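Local coordinates for protein transcriptional regulator containing CBS domains (Streptococcus pneumoniae, PDB 6UOF) that probably regulates transcription, its tandem CBS domains, the part present here, being of a kind that in relatives often senses adenine nucleotides or similar small ligands, at residues A[3-9]-A[77-83]; A[90-96]-A[111-117]. All blocks are in the same frame, centred on the assembly; numbering follows the deposited sequence.

Interaction 1. Residues A[3-9]-A[77-83]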
# COMPACT_ATOMS: atom_id res chain seq x y z
N LEU A 3 -7.31 16.47 -11.72
CA LEU A 3 -6.27 15.91 -10.80
C LEU A 3 -6.50 14.41 -10.61
O LEU A 3 -7.52 14.02 -10.01
CB LEU A 3 -6.24 16.66 -9.47
CG LEU A 3 -5.09 16.25 -8.54
CD1 LEU A 3 -3.74 16.47 -9.19
CD2 LEU A 3 -5.17 17.00 -7.23
N THR A 4 -5.55 13.61 -11.10
CA THR A 4 -5.64 12.13 -11.03
C THR A 4 -4.51 11.54 -10.17
O THR A 4 -3.54 12.24 -9.86
CB THR A 4 -5.57 11.54 -12.44
OG1 THR A 4 -4.30 11.94 -12.94
CG2 THR A 4 -6.68 12.03 -13.35
N VAL A 5 -4.64 10.25 -9.84
CA VAL A 5 -3.62 9.49 -9.08
C VAL A 5 -2.25 9.56 -9.77
O VAL A 5 -1.23 9.67 -9.07
CB VAL A 5 -4.11 8.04 -8.92
CG1 VAL A 5 -3.01 7.09 -8.49
CG2 VAL A 5 -5.30 7.98 -7.96
N GLU A 6 -2.23 9.50 -11.10
CA GLU A 6 -0.94 9.53 -11.83
C GLU A 6 -0.05 10.69 -11.37
O GLU A 6 1.18 10.50 -11.27
CB GLU A 6 -1.27 9.64 -13.32
CG GLU A 6 -0.07 9.43 -14.23
CD GLU A 6 -0.42 9.35 -15.71
OE1 GLU A 6 -1.51 9.81 -16.11
OE2 GLU A 6 0.42 8.83 -16.46
N LYS A 7 -0.64 11.84 -11.09
CA LYS A 7 0.15 13.06 -10.77
C LYS A 7 0.74 13.03 -9.35
O LYS A 7 1.73 13.72 -9.12
CB LYS A 7 -0.75 14.29 -10.99
CG LYS A 7 -1.29 14.42 -12.42
CD LYS A 7 -2.11 15.67 -12.69
CE LYS A 7 -2.69 15.71 -14.09
NZ LYS A 7 -3.49 16.93 -14.31
N LEU A 8 0.16 12.22 -8.45
CA LEU A 8 0.49 12.22 -6.99
C LEU A 8 1.10 10.92 -6.48
O LEU A 8 1.67 10.94 -5.38
CB LEU A 8 -0.81 12.46 -6.21
CG LEU A 8 -1.25 13.91 -6.07
CD1 LEU A 8 -2.65 13.98 -5.47
CD2 LEU A 8 -0.26 14.65 -5.20
N TYR A 9 1.03 9.84 -7.25
CA TYR A 9 1.39 8.53 -6.64
C TYR A 9 2.91 8.38 -6.50
O TYR A 9 3.69 9.10 -7.16
CB TYR A 9 0.75 7.37 -7.40
CG TYR A 9 1.56 6.80 -8.53
CD1 TYR A 9 1.72 7.49 -9.72
CD2 TYR A 9 2.19 5.57 -8.40
CE1 TYR A 9 2.46 6.96 -10.76
CE2 TYR A 9 2.95 5.04 -9.42
CZ TYR A 9 3.09 5.74 -10.60
OH TYR A 9 3.83 5.21 -11.62
N VAL A 77 -6.72 1.75 -6.53
CA VAL A 77 -6.97 2.80 -7.55
C VAL A 77 -6.04 2.59 -8.74
O VAL A 77 -5.09 1.79 -8.64
CB VAL A 77 -6.80 4.20 -6.93
CG1 VAL A 77 -7.77 4.42 -5.78
CG2 VAL A 77 -5.37 4.45 -6.50
N GLY A 78 -6.34 3.29 -9.83
CA GLY A 78 -5.52 3.30 -11.05
C GLY A 78 -4.98 4.69 -11.33
O GLY A 78 -5.43 5.66 -10.67
N LEU A 79 -4.10 4.80 -12.31
CA LEU A 79 -3.49 6.10 -12.68
C LEU A 79 -4.57 7.13 -13.05
O LEU A 79 -4.37 8.32 -12.75
CB LEU A 79 -2.51 5.88 -13.84
CG LEU A 79 -1.28 5.03 -13.51
CD1 LEU A 79 -0.41 4.83 -14.74
CD2 LEU A 79 -0.46 5.62 -12.38
N SER A 80 -5.66 6.72 -13.72
CA SER A 80 -6.68 7.69 -14.19
C SER A 80 -7.71 8.02 -13.10
O SER A 80 -8.57 8.87 -13.36
CB SER A 80 -7.38 7.19 -15.43
OG SER A 80 -8.18 6.06 -15.13
N THR A 81 -7.60 7.40 -11.92
CA THR A 81 -8.62 7.65 -10.86
C THR A 81 -8.58 9.11 -10.38
O THR A 81 -7.46 9.64 -10.16
CB THR A 81 -8.43 6.68 -9.70
OG1 THR A 81 -8.51 5.35 -10.20
CG2 THR A 81 -9.44 6.89 -8.59
N ASN A 82 -9.76 9.72 -10.23
CA ASN A 82 -9.95 11.11 -9.73
C ASN A 82 -9.51 11.19 -8.27
O ASN A 82 -10.02 10.41 -7.44
CB ASN A 82 -11.41 11.56 -9.87
CG ASN A 82 -11.62 13.04 -9.63
OD1 ASN A 82 -10.87 13.70 -8.89
ND2 ASN A 82 -12.67 13.59 -10.21
N ILE A 83 -8.62 12.13 -7.95
CA ILE A 83 -8.14 12.32 -6.55
C ILE A 83 -9.31 12.72 -5.63
O ILE A 83 -9.28 12.30 -4.46
CB ILE A 83 -6.98 13.33 -6.50
CG1 ILE A 83 -5.70 12.73 -7.09
CG2 ILE A 83 -6.74 13.85 -5.10
CD1 ILE A 83 -5.20 11.52 -6.35

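Interaction 2. Residues A[90-96]-A[111-117]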
# COMPACT_ATOMS: atom_id res chain seq x y z
N MSE A 90 -10.78 7.98 1.58
CA MSE A 90 -9.74 7.95 2.60
C MSE A 90 -10.26 8.62 3.88
O MSE A 90 -9.95 8.16 4.98
CB MSE A 90 -8.47 8.62 2.08
CG MSE A 90 -7.85 7.91 0.88
SE MSE A 90 -6.03 8.54 0.46
CE MSE A 90 -4.95 7.62 1.83
N ILE A 91 -11.04 9.70 3.74
CA ILE A 91 -11.59 10.38 4.91
C ILE A 91 -12.68 9.52 5.55
O ILE A 91 -12.64 9.31 6.80
CB ILE A 91 -12.11 11.78 4.52
CG1 ILE A 91 -10.95 12.73 4.22
CG2 ILE A 91 -13.02 12.36 5.61
CD1 ILE A 91 -11.33 13.91 3.37
N ALA A 92 -13.63 9.04 4.75
CA ALA A 92 -14.79 8.31 5.31
C ALA A 92 -14.33 7.01 5.99
O ALA A 92 -14.94 6.66 7.01
CB ALA A 92 -15.78 8.01 4.21
N GLU A 93 -13.31 6.33 5.45
CA GLU A 93 -12.88 4.98 5.92
C GLU A 93 -11.53 5.01 6.64
O GLU A 93 -11.02 3.94 7.00
CB GLU A 93 -12.92 4.02 4.74
CG GLU A 93 -14.32 3.89 4.15
CD GLU A 93 -14.47 3.01 2.92
OE1 GLU A 93 -13.57 2.20 2.65
OE2 GLU A 93 -15.48 3.15 2.22
N ASP A 94 -10.97 6.21 6.85
CA ASP A 94 -9.72 6.47 7.62
C ASP A 94 -8.55 5.67 7.05
O ASP A 94 -7.91 4.90 7.77
CB ASP A 94 -9.93 6.25 9.12
CG ASP A 94 -8.89 7.00 9.94
OD1 ASP A 94 -8.62 8.19 9.63
OD2 ASP A 94 -8.35 6.39 10.88
N PHE A 95 -8.29 5.85 5.76
CA PHE A 95 -7.09 5.25 5.15
C PHE A 95 -5.89 6.20 5.24
O PHE A 95 -6.06 7.45 5.14
CB PHE A 95 -7.32 4.97 3.67
CG PHE A 95 -8.14 3.74 3.36
CD1 PHE A 95 -9.52 3.80 3.24
CD2 PHE A 95 -7.51 2.52 3.16
CE1 PHE A 95 -10.25 2.66 2.93
CE2 PHE A 95 -8.25 1.39 2.87
CZ PHE A 95 -9.62 1.46 2.77
N GLU A 96 -4.70 5.62 5.32
CA GLU A 96 -3.42 6.36 5.31
C GLU A 96 -2.72 6.15 3.97
O GLU A 96 -1.92 6.97 3.55
CB GLU A 96 -2.50 5.87 6.43
CG GLU A 96 -2.95 6.24 7.83
CD GLU A 96 -2.61 7.65 8.26
OE1 GLU A 96 -2.57 7.89 9.48
OE2 GLU A 96 -2.35 8.51 7.39
N VAL A 111 -0.68 5.78 -3.18
CA VAL A 111 -1.00 7.21 -2.91
C VAL A 111 -1.11 7.33 -1.38
O VAL A 111 -1.69 6.43 -0.74
CB VAL A 111 -2.26 7.73 -3.61
CG1 VAL A 111 -2.10 7.70 -5.10
CG2 VAL A 111 -3.52 7.03 -3.18
N THR A 112 -0.52 8.38 -0.84
CA THR A 112 -0.55 8.57 0.63
C THR A 112 -1.58 9.64 0.99
O THR A 112 -1.81 10.58 0.20
CB THR A 112 0.81 8.97 1.21
OG1 THR A 112 1.06 10.30 0.77
CG2 THR A 112 1.93 8.02 0.82
N ARG A 113 -2.11 9.54 2.20
CA ARG A 113 -3.12 10.50 2.71
C ARG A 113 -2.54 11.92 2.71
O ARG A 113 -3.23 12.85 2.25
CB ARG A 113 -3.55 10.09 4.12
CG ARG A 113 -4.67 10.93 4.69
CD ARG A 113 -4.89 10.56 6.15
NE ARG A 113 -6.02 11.31 6.67
CZ ARG A 113 -7.28 10.88 6.72
NH1 ARG A 113 -7.61 9.66 6.30
NH2 ARG A 113 -8.23 11.67 7.18
N ARG A 114 -1.32 12.09 3.20
CA ARG A 114 -0.76 13.47 3.29
C ARG A 114 -0.68 14.09 1.88
O ARG A 114 -1.02 15.27 1.74
CB ARG A 114 0.64 13.45 3.92
CG ARG A 114 1.11 14.82 4.37
CD ARG A 114 2.62 14.99 4.48
NE ARG A 114 3.21 15.50 3.24
CZ ARG A 114 3.69 14.76 2.24
NH1 ARG A 114 3.67 13.43 2.31
NH2 ARG A 114 4.20 15.35 1.18
N ASP A 115 -0.26 13.33 0.88
CA ASP A 115 -0.15 13.94 -0.47
C ASP A 115 -1.54 14.29 -1.00
O ASP A 115 -1.70 15.35 -1.60
CB ASP A 115 0.59 13.00 -1.42
CG ASP A 115 2.07 12.86 -1.11
OD1 ASP A 115 2.64 13.83 -0.57
OD2 ASP A 115 2.65 11.82 -1.47
N VAL A 116 -2.52 13.43 -0.76
CA VAL A 116 -3.90 13.68 -1.28
C VAL A 116 -4.49 14.90 -0.58
O VAL A 116 -5.07 15.77 -1.23
CB VAL A 116 -4.77 12.43 -1.09
CG1 VAL A 116 -6.25 12.74 -1.28
CG2 VAL A 116 -4.33 11.29 -2.00
N MSE A 117 -4.28 15.01 0.73
CA MSE A 117 -4.90 16.11 1.44
C MSE A 117 -4.21 17.44 1.13
O MSE A 117 -4.87 18.48 1.09
CB MSE A 117 -4.88 15.87 2.95
CG MSE A 117 -5.69 14.67 3.42
SE MSE A 117 -7.46 14.46 2.56
CE MSE A 117 -7.70 12.53 2.51
O HOH W 1 -10.32 9.95 8.08

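Interaction 1. Residues A[3-9]-A[77-83]
Three backbone hydrogen bonds tie the N-terminal 3-9 segment to the loop 77-83. Ile83 N donates to Leu3 O (3.0 Å, nearly straight at 176°) and Val5 N to Thr81 O (2.9 Å), an alternation that makes Thr4 and Asn82 a single beta bridge with CA atoms 4.6 Å apart. Beyond it the chain enters a short, weakly bonded helical turn at about residues 5-8, where Glu6 N reaches Leu79 O at 2.9 Å. Thr4 CA also lies 3.2 Å from Thr81 O in a CA-H...O contact.

The loop holds its own shape: a type I turn from Gly78 to Thr81 is closed by Thr81 N to Gly78 O (3.0 Å), while Gly78 N donates to Thr81 OG1 (3.0 Å). Asn82 is the N-cap of helix 83-93, its OD1 accepting from Ala84 N.

Apolar side chains fill the space between the segments. Ile83 CD1 meets Leu8 CD1 at 3.7 Å and Val5 CG2 at 3.9 Å, and Val5 CG2 also touches Val77 CG2 at 3.8 Å. Leu79 CD2 sits over the Tyr9 ring face, 4.0 Å from its centroid, a CH-pi contact.

The N-terminal segment thus lies against the second CBS domain, an interlocking common in tandem CBS pairs (Bateman modules): Val5 packs on Val86 of helix 83-93, and Val5 and Tyr9 also reach Val100 of strand 97-101 and Val111 of strand 107-112.

Interaction 2. Residues A[90-96]-A[111-117]
The C-terminal end of helix 83-93 and the loop after it meet the strand-to-helix junction at 112-113 in the second CBS domain; helices 83-93 and 113-118 pack beside the strands of its beta-alpha-beta-beta-alpha fold. Helix 83-93 ends in a Schellman motif, with Asp94 at positive phi (57°) and Phe95 N bonded back to Met90 O at 2.9 Å. Thr112 N-caps the other helix, its OG1 accepting from Asp115 N at 3.3 Å.

Between these ends the selenomethionine side chain of Met90 packs on the second helix, its CE 3.6 Å from Arg113 CB and its SE 4.1 Å from Val116 CG2. Ile91 CG1 touches CE of Met117, also selenomethionine, at 3.7 Å.

Arg113 supplies the polar links. Its backbone N donates to Glu96 O (2.9 Å), and its extended side chain carries the guanidinium to the helix end, where NH1 donates to Phe95 O (2.9 Å) and Met90 O (3.1 Å). Asp94 OD1, out of the guanidinium plane, pairs with Arg113 NH1 by charge alone (3.8 Å, a long salt bridge). A water is closer, accepting from Arg113 NH2 (2.9 Å) and donating to Asp94 OD1 (2.9 Å) and Ile91 O (2.7 Å).

How the interactions relate
Both contacts involve helix 83-93: interaction 1 meets its first turn at Ile83, interaction 2 its last at Met90 and Ile91. Both are partly buried: interaction 1 closes around buried Val5 and Ile83, while interaction 2 is buried at Met90, Val111 and Val116 but open at Ile91, Asp94, Glu96 and Met117. Interaction 1 joins a loop 68 residues further on by three backbone bonds; interaction 2 has one, Arg113 N to Glu96 O, its other two direct bonds coming from the Arg113 guanidinium, beside a bridging water and a long ion pair. Val5 CG1 and Tyr9 CB lie 3.6 and 3.7 Å from Val111 CG1, and Ile83 CG2 4.0 Å from Val116 CG1, so their apolar parts are continuous.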